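Long-range contacts in probable transcriptional regulator (Pseudomonas aeruginosa PAO1, PDB 2GEN), which probably binds DNA as a transcriptional regulator of the TetR family, through a predicted helix-turn-helix motif near its N terminus: residues Arg85-Ser90 with Ser155-Pro160; Arg146-Asp151 with Asp190-Ala195. All blocks are in the same frame, centred on the assembly; numbering follows the deposited sequence.

Contact 1: Arg85-Ser90 with Ser155-Pro160; sequences RLLVTS and SVVIGP
Val88 and Ile158 bring their CA atoms within 6.1 Å of each other, where the short helical segments 85-90 and 155-160 run nearly parallel, with axes 9.2 Å apart and a signed crossing angle of -21°. Val157 is the central side chain. Its CG1 lies anti to the backbone N (chi1 171°) and comes between Leu87 and Val88. This one methyl meets three carbons. It is 3.9 Å from Leu87 CD1 and equally far from Leu87 CB, and the two side chains cross at about a right angle. On Val88 it meets CG2, again at 3.9 Å. The same CG2 also lies 3.3 Å from the backbone O of Val157, so the methyl touches both the side chain and the carbonyl of that residue.

Ile158 works differently. Its CB does not point straight at helix 80-97, but the end of the side chain reaches across. CD1 approaches the backbone of Leu87 and stops 3.4 Å from Leu87 O. Tyr66 OH of helix 51-76 is hydrogen-bonded to that oxygen. Leu70 of the same helix packs on Leu87, and Ala188 of helix 181-192 packs on Val88. Ser155 OG is hydrogen-bonded to Asp163 OD2 of the second subunit, and Pro160 packs on Pro160 of that subunit.

Within 85-90, Ser90 OG folds back to Leu86 O at 2.8 Å. The backbone N of Ser90 reaches the same oxygen from the opposite face of its plane. This serine hydroxyl is therefore satisfied inside its own helix.

The contact joins two helices of the all-helical C-terminal part of a TetR-type regulator. Branched aliphatic groups meet each other and backbone carbonyl oxygens. No directional bond joins the segments, so shape fit, not polar pairing, sets how they meet.

Contact 2: Arg146-Asp151 with Asp190-Ala195; sequences REMPDD and DSVRAA
Met148, a selenomethionine, has CG between its backbone N and carbonyl carbon (chi1 75°), and a bend at chi3 of 85° sets CE near Val192. Helix 181-192 of this TetR-type fold ends here, against the loop that leads into helix 150-169, with Pro149 as N-cap. Met148 CE lies 4.0 Å from Val192 CG1, and the side chains cross at about a right angle. Phe153 and Val156 of helix 150-169 also pack on Val192, and Leu183 of the second subunit packs on Met148.

The one direct hydrogen bond between the segments is made by backbone. Arg146 N donates to Val192 O at 2.7 Å, with an angle of 153° at the hydrogen. A second backbone hydrogen bond joins Ala194 and Leu144. Together they hold the residues after the helix alongside the loop.

The Arg146 side chain passes the last helical turn, and its CD comes 3.6 Å from Ser191 O. Ser191 OG is hydrogen-bonded to Ser191 OG of the second subunit. Within 190-195, Arg193 NE forms a salt bridge with Asp190 OD1 at 2.8 Å, using the anti lone pair of the carboxylate.

One water joins the segments: it lies in the guanidinium plane, accepts from Arg146 NH1 at 2.8 Å and donates to Ser191 O at 3.0 Å.

Overall arrangement
From the N terminus, the chain passes the predicted DNA-binding helices and helix 51-76 before reaching 85-90. Contact 1 closes a loop of 64 mostly helical residues, bringing helix 80-97 against helix 150-169. Segment 146-151 lies inside that loop, and its partner 190-195 lies beyond it, near the C terminus. Contact 2 therefore closes a shorter loop of 38 residues that crosses the first. Both involve helix 150-169: contact 2 at the loop leading into it and contact 1 further along. Their centres are 13 Å apart, and they touch directly where Val157 meets Val192 and Val156 meets Met148 SE. Together they tie helices 80-97, 150-169 and 181-192, with both contacts reaching the second subunit.

Contact 1: Arg85-Ser90 with Ser155-Pro160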
loop_
_atom_site.group_PDB
_atom_site.type_symbol
_atom_site.label_atom_id
_atom_site.label_comp_id
_atom_site.label_asym_id
_atom_site.label_seq_id
_atom_site.Cartn_x
_atom_site.Cartn_y
_atom_site.Cartn_z
ATOM N N ARG A 85 0.595 14.643 -13.972
ATOM C CA ARG A 85 1.955 14.010 -14.026
ATOM C C ARG A 85 2.757 14.352 -12.784
ATOM O O ARG A 85 3.483 13.509 -12.285
ATOM C CB ARG A 85 2.724 14.454 -15.246
ATOM C CG ARG A 85 2.233 13.864 -16.607
ATOM C CD ARG A 85 2.939 14.571 -17.760
ATOM N NE ARG A 85 4.384 14.346 -17.685
ATOM C CZ ARG A 85 5.015 13.259 -18.157
ATOM N NH1 ARG A 85 4.372 12.300 -18.830
ATOM N NH2 ARG A 85 6.341 13.161 -17.991
ATOM N N LEU A 86 2.668 15.600 -12.310
ATOM C CA LEU A 86 3.385 16.093 -11.137
ATOM C C LEU A 86 3.111 15.265 -9.907
ATOM O O LEU A 86 4.016 15.020 -9.122
ATOM C CB LEU A 86 3.034 17.591 -10.920
ATOM C CG LEU A 86 3.736 18.189 -9.700
ATOM C CD1 LEU A 86 5.213 18.431 -10.023
ATOM C CD2 LEU A 86 2.993 19.482 -9.368
ATOM N N LEU A 87 1.840 14.857 -9.679
ATOM C CA LEU A 87 1.536 14.016 -8.521
ATOM C C LEU A 87 2.362 12.729 -8.567
ATOM O O LEU A 87 2.810 12.264 -7.535
ATOM C CB LEU A 87 0.054 13.660 -8.518
ATOM C CG LEU A 87 -0.878 14.888 -8.300
ATOM C CD1 LEU A 87 -2.341 14.554 -8.650
ATOM C CD2 LEU A 87 -0.811 15.358 -6.854
ATOM N N VAL A 88 2.558 12.205 -9.768
ATOM C CA VAL A 88 3.275 10.933 -9.930
ATOM C C VAL A 88 4.784 11.114 -9.919
ATOM O O VAL A 88 5.462 10.462 -9.117
ATOM C CB VAL A 88 2.862 10.234 -11.207
ATOM C CG1 VAL A 88 3.710 8.886 -11.456
ATOM C CG2 VAL A 88 1.351 9.853 -11.109
ATOM N N THR A 89 5.295 11.997 -10.784
ATOM C CA THR A 89 6.811 12.153 -10.801
ATOM C C THR A 89 7.344 12.624 -9.447
ATOM O O THR A 89 8.444 12.247 -9.079
ATOM C CB THR A 89 7.273 13.099 -11.903
ATOM O OG1 THR A 89 6.750 14.411 -11.648
ATOM C CG2 THR A 89 6.762 12.622 -13.245
ATOM N N SER A 90 6.614 13.474 -8.708
ATOM C CA SER A 90 7.086 13.945 -7.415
ATOM C C SER A 90 7.266 12.790 -6.436
ATOM O O SER A 90 8.250 12.734 -5.692
ATOM C CB SER A 90 6.173 15.041 -6.838
ATOM O OG SER A 90 6.191 16.158 -7.683
ATOM N N SER A 155 -6.667 7.682 -5.899
ATOM C CA SER A 155 -6.106 6.305 -5.965
ATOM C C SER A 155 -5.760 5.862 -7.361
ATOM O O SER A 155 -4.769 5.084 -7.507
ATOM C CB SER A 155 -7.080 5.282 -5.341
ATOM O OG SER A 155 -7.035 5.419 -3.932
ATOM N N VAL A 156 -6.516 6.261 -8.387
ATOM C CA VAL A 156 -6.049 5.941 -9.749
ATOM C C VAL A 156 -4.765 6.663 -10.085
ATOM O O VAL A 156 -3.834 6.028 -10.591
ATOM C CB VAL A 156 -7.092 5.795 -10.962
ATOM C CG1 VAL A 156 -8.561 5.532 -10.570
ATOM C CG2 VAL A 156 -6.788 6.512 -12.219
ATOM N N VAL A 157 -4.670 7.945 -9.720
ATOM C CA VAL A 157 -3.444 8.684 -10.103
ATOM C C VAL A 157 -2.186 8.157 -9.397
ATOM O O VAL A 157 -1.129 7.944 -10.075
ATOM C CB VAL A 157 -3.620 10.214 -9.873
ATOM C CG1 VAL A 157 -2.245 10.969 -10.065
ATOM C CG2 VAL A 157 -4.640 10.728 -10.842
ATOM N N ILE A 158 -2.279 7.943 -8.090
ATOM C CA ILE A 158 -1.087 7.570 -7.277
ATOM C C ILE A 158 -0.956 6.090 -6.917
ATOM O O ILE A 158 0.118 5.647 -6.440
ATOM C CB ILE A 158 -0.938 8.484 -5.998
ATOM C CG1 ILE A 158 0.520 8.576 -5.512
ATOM C CG2 ILE A 158 -1.842 8.042 -4.892
ATOM C CD1 ILE A 158 1.419 9.269 -6.548
ATOM N N GLY A 159 -2.047 5.309 -7.066
ATOM C CA GLY A 159 -2.029 3.905 -6.622
ATOM C C GLY A 159 -0.917 3.092 -7.315
ATOM O O GLY A 159 -0.199 2.395 -6.616
ATOM N N PRO A 160 -0.825 3.159 -8.652
ATOM C CA PRO A 160 0.280 2.377 -9.279
ATOM C C PRO A 160 1.677 2.726 -8.745
ATOM O O PRO A 160 2.464 1.815 -8.395
ATOM C CB PRO A 160 0.133 2.688 -10.765
ATOM C CG PRO A 160 -1.354 2.883 -10.952
ATOM C CD PRO A 160 -1.674 3.744 -9.708
#

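Contact 2: Arg146-Asp151 with Asp190-Ala195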
loop_
_atom_site.group_PDB
_atom_site.type_symbol
_atom_site.label_atom_id
_atom_site.label_comp_id
_atom_site.label_asym_id
_atom_site.label_seq_id
_atom_site.Cartn_x
_atom_site.Cartn_y
_atom_site.Cartn_z
ATOM N N ARG A 146 -12.151 12.187 -16.918
ATOM C CA ARG A 146 -13.246 11.223 -16.855
ATOM C C ARG A 146 -13.959 11.315 -15.488
ATOM O O ARG A 146 -13.334 11.570 -14.437
ATOM C CB ARG A 146 -12.719 9.819 -17.203
ATOM C CG ARG A 146 -12.428 8.948 -16.030
ATOM C CD ARG A 146 -12.080 7.471 -16.447
ATOM N NE ARG A 146 -13.278 6.633 -16.403
ATOM C CZ ARG A 146 -13.429 5.445 -16.998
ATOM N NH1 ARG A 146 -12.446 4.893 -17.734
ATOM N NH2 ARG A 146 -14.593 4.811 -16.853
ATOM N N GLU A 147 -15.277 11.125 -15.488
ATOM C CA GLU A 147 -16.079 11.304 -14.254
ATOM C C GLU A 147 -15.788 10.205 -13.235
ATOM O O GLU A 147 -15.900 9.015 -13.550
ATOM C CB GLU A 147 -17.595 11.329 -14.551
ATOM C CG GLU A 147 -18.030 12.179 -15.773
ATOM C CD GLU A 147 -19.530 12.516 -15.756
ATOM O OE1 GLU A 147 -20.355 11.618 -15.426
ATOM O OE2 GLU A 147 -19.885 13.691 -16.056
HETATM N N MSE A 148 -15.394 10.608 -12.037
HETATM C CA MSE A 148 -15.202 9.710 -10.916
HETATM C C MSE A 148 -15.158 10.482 -9.602
HETATM O O MSE A 148 -14.842 11.693 -9.609
HETATM C CB MSE A 148 -13.927 8.845 -11.111
HETATM C CG MSE A 148 -12.674 9.548 -10.889
HETATM SE SE MSE A 148 -11.133 8.360 -11.436
HETATM C CE MSE A 148 -11.071 8.705 -13.222
ATOM N N PRO A 149 -15.460 9.816 -8.475
ATOM C CA PRO A 149 -15.314 10.423 -7.146
ATOM C C PRO A 149 -13.884 10.879 -6.874
ATOM O O PRO A 149 -12.939 10.248 -7.353
ATOM C CB PRO A 149 -15.697 9.301 -6.190
ATOM C CG PRO A 149 -16.508 8.342 -7.021
ATOM C CD PRO A 149 -16.004 8.442 -8.401
ATOM N N ASP A 150 -13.731 11.962 -6.127
ATOM C CA ASP A 150 -12.390 12.529 -5.825
ATOM C C ASP A 150 -11.449 11.473 -5.228
ATOM O O ASP A 150 -10.253 11.413 -5.614
ATOM C CB ASP A 150 -12.504 13.704 -4.828
ATOM C CG ASP A 150 -13.120 14.962 -5.438
ATOM O OD1 ASP A 150 -13.296 15.054 -6.672
ATOM O OD2 ASP A 150 -13.458 15.887 -4.646
ATOM N N ASP A 151 -11.973 10.619 -4.328
ATOM C CA ASP A 151 -11.150 9.551 -3.724
ATOM C C ASP A 151 -10.693 8.517 -4.729
ATOM O O ASP A 151 -9.556 8.006 -4.601
ATOM C CB ASP A 151 -11.847 8.789 -2.600
ATOM C CG ASP A 151 -12.209 9.652 -1.416
ATOM O OD1 ASP A 151 -11.357 10.411 -0.899
ATOM O OD2 ASP A 151 -13.371 9.519 -0.979
ATOM N N ASP A 190 -3.314 9.251 -18.860
ATOM C CA ASP A 190 -4.241 8.526 -19.722
ATOM C C ASP A 190 -5.440 7.880 -19.003
ATOM O O ASP A 190 -6.537 7.752 -19.609
ATOM C CB ASP A 190 -3.462 7.488 -20.564
ATOM C CG ASP A 190 -2.698 8.129 -21.661
ATOM O OD1 ASP A 190 -3.122 9.185 -22.186
ATOM O OD2 ASP A 190 -1.667 7.542 -22.075
ATOM N N SER A 191 -5.254 7.525 -17.730
ATOM C CA SER A 191 -6.271 6.862 -16.945
ATOM C C SER A 191 -7.349 7.839 -16.523
ATOM O O SER A 191 -8.498 7.447 -16.423
ATOM C CB SER A 191 -5.703 6.197 -15.707
ATOM O OG SER A 191 -4.831 5.154 -16.100
ATOM N N VAL A 192 -6.979 9.103 -16.278
ATOM C CA VAL A 192 -7.984 10.038 -15.734
ATOM C C VAL A 192 -8.462 11.059 -16.744
ATOM O O VAL A 192 -9.497 11.721 -16.481
ATOM C CB VAL A 192 -7.506 10.785 -14.458
ATOM C CG1 VAL A 192 -7.274 9.833 -13.288
ATOM C CG2 VAL A 192 -6.235 11.598 -14.771
ATOM N N ARG A 193 -7.791 11.208 -17.874
ATOM C CA ARG A 193 -8.230 12.223 -18.840
ATOM C C ARG A 193 -9.576 11.848 -19.503
ATOM O O ARG A 193 -9.928 10.659 -19.590
ATOM C CB ARG A 193 -7.167 12.537 -19.875
ATOM C CG ARG A 193 -6.920 11.413 -20.869
ATOM C CD ARG A 193 -5.719 11.798 -21.669
ATOM N NE ARG A 193 -5.409 10.768 -22.655
ATOM C CZ ARG A 193 -5.925 10.730 -23.883
ATOM N NH1 ARG A 193 -6.788 11.668 -24.288
ATOM N NH2 ARG A 193 -5.594 9.740 -24.705
ATOM N N ALA A 194 -10.343 12.874 -19.879
ATOM C CA ALA A 194 -11.614 12.688 -20.610
ATOM C C ALA A 194 -11.409 11.905 -21.915
ATOM O O ALA A 194 -10.390 12.048 -22.575
ATOM C CB ALA A 194 -12.231 14.050 -20.920
ATOM N N ALA A 195 -12.413 11.104 -22.275
ATOM C CA ALA A 195 -12.434 10.311 -23.522
ATOM C C ALA A 195 -12.436 11.127 -24.822
ATOM O O ALA A 195 -12.877 12.295 -24.850
ATOM C CB ALA A 195 -13.632 9.349 -23.496
HETATM O O HOH W 1 -9.728 5.306 -18.040
#